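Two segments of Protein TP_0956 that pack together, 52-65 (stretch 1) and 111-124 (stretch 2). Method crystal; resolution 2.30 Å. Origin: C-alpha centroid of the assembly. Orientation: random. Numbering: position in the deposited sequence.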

ATOM      1  N   LEU A  52       5.348  -5.062  -8.368  1.00 34.24           N
ATOM      2  CA  LEU A  52       5.354  -6.482  -8.678  1.00 32.77           C
ATOM      3  C   LEU A  52       4.243  -6.773  -9.692  1.00 29.63           C
ATOM      4  O   LEU A  52       4.451  -7.464 -10.690  1.00 33.76           O
ATOM      5  CB  LEU A  52       5.160  -7.308  -7.410  1.00 35.50           C
ATOM      6  CG  LEU A  52       6.371  -7.825  -6.621  1.00 45.11           C
ATOM      7  CD1 LEU A  52       7.477  -6.826  -6.610  1.00 57.57           C
ATOM      8  CD2 LEU A  52       5.961  -8.157  -5.194  1.00 46.58           C
ATOM      9  N   LYS A  53       3.066  -6.213  -9.456  1.00 33.18           N
ATOM     10  CA  LYS A  53       1.928  -6.492 -10.313  1.00 25.86           C
ATOM     11  C   LYS A  53       2.135  -5.968 -11.732  1.00 31.82           C
ATOM     12  O   LYS A  53       1.814  -6.655 -12.702  1.00 26.14           O
ATOM     13  CB  LYS A  53       0.647  -5.968  -9.677  1.00 33.32           C
ATOM     14  CG  LYS A  53       0.206  -6.790  -8.462  1.00 32.50           C
ATOM     15  CD  LYS A  53      -0.540  -8.015  -8.938  1.00 47.89           C
ATOM     16  CE  LYS A  53      -0.005  -9.279  -8.314  1.00 47.87           C
ATOM     17  NZ  LYS A  53      -0.375 -10.464  -9.165  1.00 36.98           N
ATOM     18  N   VAL A  54       2.701  -4.772 -11.861  1.00 29.11           N
ATOM     19  CA  VAL A  54       2.982  -4.220 -13.185  1.00 34.37           C
ATOM     20  C   VAL A  54       4.016  -5.042 -13.946  1.00 41.12           C
ATOM     21  O   VAL A  54       3.825  -5.357 -15.123  1.00 42.95           O
ATOM     22  CB  VAL A  54       3.413  -2.747 -13.117  1.00 39.92           C
ATOM     23  CG1 VAL A  54       3.954  -2.292 -14.458  1.00 39.77           C
ATOM     24  CG2 VAL A  54       2.218  -1.874 -12.699  1.00 32.50           C
ATOM     25  N   TYR A  55       5.107  -5.411 -13.283  1.00 38.62           N
ATOM     26  CA  TYR A  55       6.111  -6.228 -13.957  1.00 36.46           C
ATOM     27  C   TYR A  55       5.500  -7.550 -14.357  1.00 33.69           C
ATOM     28  O   TYR A  55       5.752  -8.070 -15.441  1.00 36.37           O
ATOM     29  CB  TYR A  55       7.310  -6.492 -13.054  1.00 31.45           C
ATOM     30  CG  TYR A  55       8.357  -5.411 -13.117  1.00 47.89           C
ATOM     31  CD1 TYR A  55       8.249  -4.258 -12.340  1.00 58.68           C
ATOM     32  CD2 TYR A  55       9.462  -5.541 -13.941  1.00 56.52           C
ATOM     33  CE1 TYR A  55       9.221  -3.261 -12.391  1.00 63.66           C
ATOM     34  CE2 TYR A  55      10.441  -4.550 -13.998  1.00 63.23           C
ATOM     35  CZ  TYR A  55      10.315  -3.417 -13.221  1.00 65.23           C
ATOM     36  OH  TYR A  55      11.289  -2.441 -13.281  1.00 74.03           O
ATOM     37  N   GLU A  56       4.692  -8.096 -13.462  1.00 30.08           N
ATOM     38  CA  GLU A  56       4.081  -9.369 -13.713  1.00 33.46           C
ATOM     39  C   GLU A  56       3.231  -9.273 -14.969  1.00 34.67           C
ATOM     40  O   GLU A  56       3.291 -10.156 -15.821  1.00 38.08           O
ATOM     41  CB  GLU A  56       3.251  -9.803 -12.509  1.00 34.75           C
ATOM     42  CG  GLU A  56       2.997 -11.280 -12.411  1.00 36.34           C
ATOM     43  CD  GLU A  56       2.344 -11.643 -11.079  1.00 46.31           C
ATOM     44  OE1 GLU A  56       2.081 -10.709 -10.299  1.00 39.27           O
ATOM     45  OE2 GLU A  56       2.102 -12.840 -10.807  1.00 48.61           O
ATOM     46  N   ALA A  57       2.446  -8.201 -15.090  1.00 32.80           N
ATOM     47  CA  ALA A  57       1.592  -8.025 -16.265  1.00 38.62           C
ATOM     48  C   ALA A  57       2.425  -7.832 -17.551  1.00 41.94           C
ATOM     49  O   ALA A  57       2.109  -8.387 -18.606  1.00 33.49           O
ATOM     50  CB  ALA A  57       0.617  -6.860 -16.063  1.00 32.93           C
ATOM     51  N   LEU A  58       3.496  -7.052 -17.455  1.00 41.31           N
ATOM     52  CA  LEU A  58       4.381  -6.860 -18.596  1.00 39.31           C
ATOM     53  C   LEU A  58       4.950  -8.196 -19.041  1.00 40.70           C
ATOM     54  O   LEU A  58       5.031  -8.489 -20.232  1.00 37.81           O
ATOM     55  CB  LEU A  58       5.512  -5.901 -18.245  1.00 36.08           C
ATOM     56  CG  LEU A  58       5.058  -4.452 -18.118  1.00 43.21           C
ATOM     57  CD1 LEU A  58       6.236  -3.527 -17.833  1.00 43.93           C
ATOM     58  CD2 LEU A  58       4.343  -4.040 -19.400  1.00 46.41           C
ATOM     59  N   HIS A  59       5.331  -9.017 -18.074  1.00 31.98           N
ATOM     60  CA  HIS A  59       5.905 -10.306 -18.395  1.00 37.37           C
ATOM     61  C   HIS A  59       4.927 -11.201 -19.151  1.00 44.51           C
ATOM     62  O   HIS A  59       5.315 -11.917 -20.070  1.00 49.84           O
ATOM     63  CB  HIS A  59       6.320 -11.022 -17.117  1.00 37.67           C
ATOM     64  CG  HIS A  59       6.478 -12.499 -17.287  1.00 39.43           C
ATOM     65  ND1 HIS A  59       7.478 -13.053 -18.058  1.00 39.89           N
ATOM     66  CD2 HIS A  59       5.763 -13.538 -16.795  1.00 47.31           C
ATOM     67  CE1 HIS A  59       7.379 -14.369 -18.026  1.00 41.00           C
ATOM     68  NE2 HIS A  59       6.346 -14.691 -17.266  1.00 46.21           N
ATOM     69  N   LEU A  60       3.663 -11.185 -18.743  1.00 41.77           N
ATOM     70  CA  LEU A  60       2.674 -12.096 -19.322  1.00 46.82           C
ATOM     71  C   LEU A  60       2.250 -11.615 -20.704  1.00 45.41           C
ATOM     72  O   LEU A  60       1.834 -12.388 -21.558  1.00 47.94           O
ATOM     73  CB  LEU A  60       1.480 -12.247 -18.382  1.00 42.57           C
ATOM     74  CG  LEU A  60       1.883 -12.921 -17.064  1.00 51.53           C
ATOM     75  CD1 LEU A  60       0.716 -12.954 -16.074  1.00 57.62           C
ATOM     76  CD2 LEU A  60       2.441 -14.336 -17.291  1.00 43.11           C
ATOM     77  N   GLN A  61       2.405 -10.320 -20.910  1.00 38.64           N
ATOM     78  CA  GLN A  61       2.124  -9.692 -22.175  1.00 52.87           C
ATOM     79  C   GLN A  61       3.287  -9.889 -23.164  1.00 57.16           C
ATOM     80  O   GLN A  61       3.103  -9.767 -24.373  1.00 57.65           O
ATOM     81  CB  GLN A  61       1.901  -8.211 -21.903  1.00 64.09           C
ATOM     82  CG  GLN A  61       1.536  -7.361 -23.086  1.00 76.50           C
ATOM     83  CD  GLN A  61       1.376  -5.912 -22.678  1.00 84.49           C
ATOM     84  OE1 GLN A  61       0.363  -5.537 -22.084  1.00 88.28           O
ATOM     85  NE2 GLN A  61       2.390  -5.094 -22.961  1.00 82.82           N
ATOM     86  N   ASN A  62       4.481 -10.186 -22.647  1.00 47.67           N
ATOM     87  CA  ASN A  62       5.667 -10.398 -23.488  1.00 47.42           C
ATOM     88  C   ASN A  62       6.519 -11.579 -23.026  1.00 38.24           C
ATOM     89  O   ASN A  62       7.683 -11.394 -22.666  1.00 36.69           O
ATOM     90  CB  ASN A  62       6.560  -9.153 -23.501  1.00 48.83           C
ATOM     91  CG  ASN A  62       5.806  -7.893 -23.852  1.00 67.66           C
ATOM     92  OD1 ASN A  62       5.139  -7.301 -23.000  1.00 74.26           O
ATOM     93  ND2 ASN A  62       5.914  -7.464 -25.106  1.00 73.61           N
ATOM     94  N   PRO A  63       5.959 -12.796 -23.072  1.00 36.72           N
ATOM     95  CA  PRO A  63       6.563 -13.957 -22.403  1.00 43.07           C
ATOM     96  C   PRO A  63       7.946 -14.349 -22.944  1.00 50.58           C
ATOM     97  O   PRO A  63       8.626 -15.154 -22.298  1.00 53.39           O
ATOM     98  CB  PRO A  63       5.543 -15.081 -22.652  1.00 55.01           C
ATOM     99  CG  PRO A  63       4.292 -14.385 -23.262  1.00 47.25           C
ATOM    100  CD  PRO A  63       4.832 -13.178 -23.943  1.00 41.02           C
ATOM    101  N   ALA A  64       8.359 -13.795 -24.084  1.00 46.91           N
ATOM    102  CA  ALA A  64       9.654 -14.151 -24.686  1.00 42.37           C
ATOM    103  C   ALA A  64      10.719 -13.133 -24.336  1.00 46.09           C
ATOM    104  O   ALA A  64      11.876 -13.257 -24.751  1.00 43.33           O
ATOM    105  CB  ALA A  64       9.546 -14.286 -26.188  1.00 38.54           C
ATOM    106  N   HIS A  65      10.335 -12.120 -23.571  1.00 42.32           N
ATOM    107  CA  HIS A  65      11.319 -11.158 -23.109  1.00 42.78           C
ATOM    108  C   HIS A  65      12.008 -11.743 -21.875  1.00 51.66           C
ATOM    109  O   HIS A  65      11.417 -11.846 -20.791  1.00 45.74           O
ATOM    110  CB  HIS A  65      10.685  -9.802 -22.796  1.00 44.62           C
ATOM    111  CG  HIS A  65      11.680  -8.689 -22.735  1.00 53.91           C
ATOM    112  ND1 HIS A  65      12.550  -8.525 -21.676  1.00 57.73           N
ATOM    113  CD2 HIS A  65      11.969  -7.701 -23.615  1.00 55.54           C
ATOM    114  CE1 HIS A  65      13.317  -7.474 -21.900  1.00 52.25           C
ATOM    115  NE2 HIS A  65      12.990  -6.959 -23.070  1.00 56.27           N
TER
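Stretch 2, residues 111-124: LRGARYALSSLETA

How does stretch 2 lie on stretch 1? It is helical throughout, and its axis runs in the same general direction as helix 52-61, crossing it at 31° with a closest approach of 12.2 Å. That spacing is wide, so side chains rather than backbones bridge the gap. CA atoms of His59 and Tyr116 are 8.7 Å apart, but those of Ala64 and Thr123, beyond the end of the first helix, only 5.9 Å.

What satisfies the carboxylate of Glu56? Its two oxygens have different partners. OE2 accepts a very short hydrogen bond, 2.4 Å, from Tyr116 OH, lying at the edge of the tyrosine ring near its plane. OE1 takes a hydrogen bond from Lys53 NZ at 2.7 Å, part of a salt bridge one helical turn back. Arg112 adds a long salt bridge, NH1 to Glu56 OE2 at 3.8 Å; the oxygen lies well out of the guanidinium plane, so charge alone acts there. Lys53 NZ and Arg112 NH1 are 4.3 Å apart, like charges that both lie beside the Glu56 carboxylate, which helps to offset them.

What does His59 meet? Its ring lies obliquely to that of Tyr116, centroids 5.2 Å apart and planes at 67°, with NE2 3.8 Å from Tyr116 CD1. Its CE1 comes within 3.4 Å of Ser119 OG, but that hydroxyl gives its proton back to its own helix, to Tyr116 O at 2.6 Å.

How is the contact closed beyond the first helix? Asn62 to His65 form a type I turn, with His65 N bonded to Asn62 O at 2.9 Å, and Thr123 meets this loop. Its CG2 packs 3.7 Å from Ala64 O. Water 1 joins the two stretches, placed to donate to Pro63 O at 2.8 Å and hydrogen-bonded to Thr123 OG1, also at 2.8 Å.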

ATOM      1  N   LEU A 111       8.473 -19.570  -4.802  1.00 25.36           N
ATOM      2  CA  LEU A 111       8.284 -20.517  -5.871  1.00 33.42           C
ATOM      3  C   LEU A 111       7.725 -19.830  -7.103  1.00 38.85           C
ATOM      4  O   LEU A 111       8.088 -20.186  -8.223  1.00 37.57           O
ATOM      5  CB  LEU A 111       7.369 -21.648  -5.433  1.00 30.05           C
ATOM      6  CG  LEU A 111       7.923 -22.644  -4.418  1.00 40.89           C
ATOM      7  CD1 LEU A 111       6.791 -23.530  -3.919  1.00 46.64           C
ATOM      8  CD2 LEU A 111       9.006 -23.496  -5.021  1.00 27.70           C
ATOM      9  N   ARG A 112       6.845 -18.849  -6.907  1.00 25.61           N
ATOM     10  CA  ARG A 112       6.311 -18.101  -8.047  1.00 28.86           C
ATOM     11  C   ARG A 112       7.460 -17.333  -8.686  1.00 36.57           C
ATOM     12  O   ARG A 112       7.585 -17.293  -9.910  1.00 31.50           O
ATOM     13  CB  ARG A 112       5.188 -17.142  -7.616  1.00 30.99           C
ATOM     14  CG  ARG A 112       4.592 -16.287  -8.752  1.00 39.49           C
ATOM     15  CD  ARG A 112       3.737 -15.131  -8.222  1.00 35.22           C
ATOM     16  NE  ARG A 112       2.620 -15.618  -7.413  1.00 39.72           N
ATOM     17  CZ  ARG A 112       1.671 -14.850  -6.882  1.00 40.11           C
ATOM     18  NH1 ARG A 112       1.679 -13.541  -7.070  1.00 34.44           N
ATOM     19  NH2 ARG A 112       0.709 -15.394  -6.159  1.00 44.34           N
ATOM     20  N   GLY A 113       8.292 -16.722  -7.838  1.00 38.53           N
ATOM     21  CA  GLY A 113       9.466 -15.995  -8.287  1.00 31.11           C
ATOM     22  C   GLY A 113      10.427 -16.899  -9.035  1.00 31.20           C
ATOM     23  O   GLY A 113      10.890 -16.558 -10.127  1.00 33.45           O
ATOM     24  N   ALA A 114      10.712 -18.073  -8.477  1.00 30.11           N
ATOM     25  CA  ALA A 114      11.649 -18.984  -9.147  1.00 34.23           C
ATOM     26  C   ALA A 114      11.129 -19.424 -10.507  1.00 32.80           C
ATOM     27  O   ALA A 114      11.899 -19.544 -11.461  1.00 33.04           O
ATOM     28  CB  ALA A 114      11.956 -20.185  -8.292  1.00 27.97           C
ATOM     29  N   ARG A 115       9.819 -19.657 -10.589  1.00 26.96           N
ATOM     30  CA  ARG A 115       9.196 -20.142 -11.812  1.00 33.48           C
ATOM     31  C   ARG A 115       9.135 -19.062 -12.895  1.00 33.58           C
ATOM     32  O   ARG A 115       9.241 -19.357 -14.090  1.00 35.53           O
ATOM     33  CB  ARG A 115       7.789 -20.682 -11.524  1.00 42.63           C
ATOM     34  CG  ARG A 115       7.792 -21.933 -10.674  1.00 54.41           C
ATOM     35  CD  ARG A 115       6.390 -22.461 -10.375  1.00 64.76           C
ATOM     36  NE  ARG A 115       6.425 -23.306  -9.181  1.00 80.80           N
ATOM     37  CZ  ARG A 115       5.442 -24.111  -8.795  1.00 92.08           C
ATOM     38  NH1 ARG A 115       4.331 -24.198  -9.519  1.00 97.85           N
ATOM     39  NH2 ARG A 115       5.578 -24.839  -7.690  1.00 91.44           N
ATOM     40  N   TYR A 116       8.922 -17.817 -12.475  1.00 34.28           N
ATOM     41  CA  TYR A 116       8.997 -16.693 -13.397  1.00 39.70           C
ATOM     42  C   TYR A 116      10.403 -16.569 -13.997  1.00 37.22           C
ATOM     43  O   TYR A 116      10.546 -16.391 -15.202  1.00 38.15           O
ATOM     44  CB  TYR A 116       8.605 -15.390 -12.697  1.00 43.42           C
ATOM     45  CG  TYR A 116       7.117 -15.153 -12.632  1.00 43.70           C
ATOM     46  CD1 TYR A 116       6.264 -15.659 -13.605  1.00 50.28           C
ATOM     47  CD2 TYR A 116       6.565 -14.404 -11.608  1.00 44.64           C
ATOM     48  CE1 TYR A 116       4.886 -15.434 -13.541  1.00 49.82           C
ATOM     49  CE2 TYR A 116       5.201 -14.171 -11.538  1.00 42.18           C
ATOM     50  CZ  TYR A 116       4.370 -14.681 -12.499  1.00 43.84           C
ATOM     51  OH  TYR A 116       3.022 -14.436 -12.411  1.00 49.72           O
ATOM     52  N   ALA A 117      11.437 -16.672 -13.163  1.00 31.59           N
ATOM     53  CA  ALA A 117      12.816 -16.535 -13.656  1.00 35.08           C
ATOM     54  C   ALA A 117      13.178 -17.715 -14.547  1.00 43.06           C
ATOM     55  O   ALA A 117      13.866 -17.569 -15.570  1.00 37.31           O
ATOM     56  CB  ALA A 117      13.818 -16.391 -12.498  1.00 27.44           C
ATOM     57  N   LEU A 118      12.690 -18.887 -14.166  1.00 44.63           N
ATOM     58  CA  LEU A 118      12.936 -20.099 -14.941  1.00 32.51           C
ATOM     59  C   LEU A 118      12.400 -19.950 -16.373  1.00 39.18           C
ATOM     60  O   LEU A 118      12.901 -20.591 -17.301  1.00 34.07           O
ATOM     61  CB  LEU A 118      12.284 -21.289 -14.245  1.00 29.29           C
ATOM     62  CG  LEU A 118      12.357 -22.660 -14.910  1.00 40.09           C
ATOM     63  CD1 LEU A 118      13.820 -23.091 -15.101  1.00 31.67           C
ATOM     64  CD2 LEU A 118      11.580 -23.676 -14.080  1.00 41.07           C
ATOM     65  N   SER A 119      11.396 -19.097 -16.583  1.00 36.89           N
ATOM     66  CA  SER A 119      10.870 -18.972 -17.948  1.00 30.99           C
ATOM     67  C   SER A 119      11.853 -18.234 -18.861  1.00 36.23           C
ATOM     68  O   SER A 119      11.794 -18.369 -20.077  1.00 43.03           O
ATOM     69  CB  SER A 119       9.451 -18.397 -18.002  1.00 30.96           C
ATOM     70  OG  SER A 119       9.396 -17.097 -17.455  1.00 51.99           O
ATOM     71  N   SER A 120      12.778 -17.481 -18.272  1.00 36.83           N
ATOM     72  CA  SER A 120      13.896 -16.935 -19.038  1.00 34.91           C
ATOM     73  C   SER A 120      14.761 -18.072 -19.610  1.00 42.22           C
ATOM     74  O   SER A 120      15.106 -18.041 -20.785  1.00 45.90           O
ATOM     75  CB  SER A 120      14.727 -15.956 -18.197  1.00 32.98           C
ATOM     76  OG  SER A 120      16.056 -15.824 -18.682  1.00 44.02           O
ATOM     77  N   LEU A 121      15.088 -19.082 -18.799  1.00 35.26           N
ATOM     78  CA  LEU A 121      15.800 -20.263 -19.309  1.00 37.10           C
ATOM     79  C   LEU A 121      14.959 -21.050 -20.317  1.00 35.31           C
ATOM     80  O   LEU A 121      15.469 -21.500 -21.352  1.00 34.77           O
ATOM     81  CB  LEU A 121      16.306 -21.170 -18.170  1.00 36.99           C
ATOM     82  CG  LEU A 121      17.445 -20.498 -17.380  1.00 36.49           C
ATOM     83  CD1 LEU A 121      17.763 -21.183 -16.070  1.00 33.09           C
ATOM     84  CD2 LEU A 121      18.688 -20.389 -18.233  1.00 33.21           C
ATOM     85  N   GLU A 122      13.670 -21.192 -20.039  1.00 34.55           N
ATOM     86  CA  GLU A 122      12.795 -21.924 -20.946  1.00 33.58           C
ATOM     87  C   GLU A 122      12.673 -21.254 -22.323  1.00 35.19           C
ATOM     88  O   GLU A 122      12.562 -21.929 -23.352  1.00 41.24           O
ATOM     89  CB  GLU A 122      11.404 -22.124 -20.337  1.00 36.27           C
ATOM     90  CG  GLU A 122      10.476 -22.980 -21.218  1.00 36.09           C
ATOM     91  CD  GLU A 122      10.881 -24.453 -21.241  1.00 49.68           C
ATOM     92  OE1 GLU A 122      11.686 -24.868 -20.377  1.00 44.41           O
ATOM     93  OE2 GLU A 122      10.393 -25.200 -22.123  1.00 55.41           O
ATOM     94  N   THR A 123      12.676 -19.930 -22.334  1.00 32.76           N
ATOM     95  CA  THR A 123      12.636 -19.156 -23.575  1.00 41.95           C
ATOM     96  C   THR A 123      13.919 -19.370 -24.373  1.00 44.73           C
ATOM     97  O   THR A 123      13.884 -19.544 -25.589  1.00 42.90           O
ATOM     98  CB  THR A 123      12.480 -17.638 -23.282  1.00 39.71           C
ATOM     99  OG1 THR A 123      11.127 -17.360 -22.908  1.00 40.58           O
ATOM    100  CG2 THR A 123      12.830 -16.808 -24.497  1.00 43.29           C
ATOM    101  N   ALA A 124      15.052 -19.361 -23.674  1.00 41.50           N
ATOM    102  CA  ALA A 124      16.358 -19.516 -24.310  1.00 36.32           C
ATOM    103  C   ALA A 124      16.632 -20.938 -24.791  1.00 44.18           C
ATOM    104  O   ALA A 124      17.374 -21.140 -25.760  1.00 51.34           O
ATOM    105  CB  ALA A 124      17.463 -19.065 -23.370  1.00 38.21           C
TER
HETATM  106  O   HOH W   1      11.186 -15.164 -21.151  1.00 34.81           O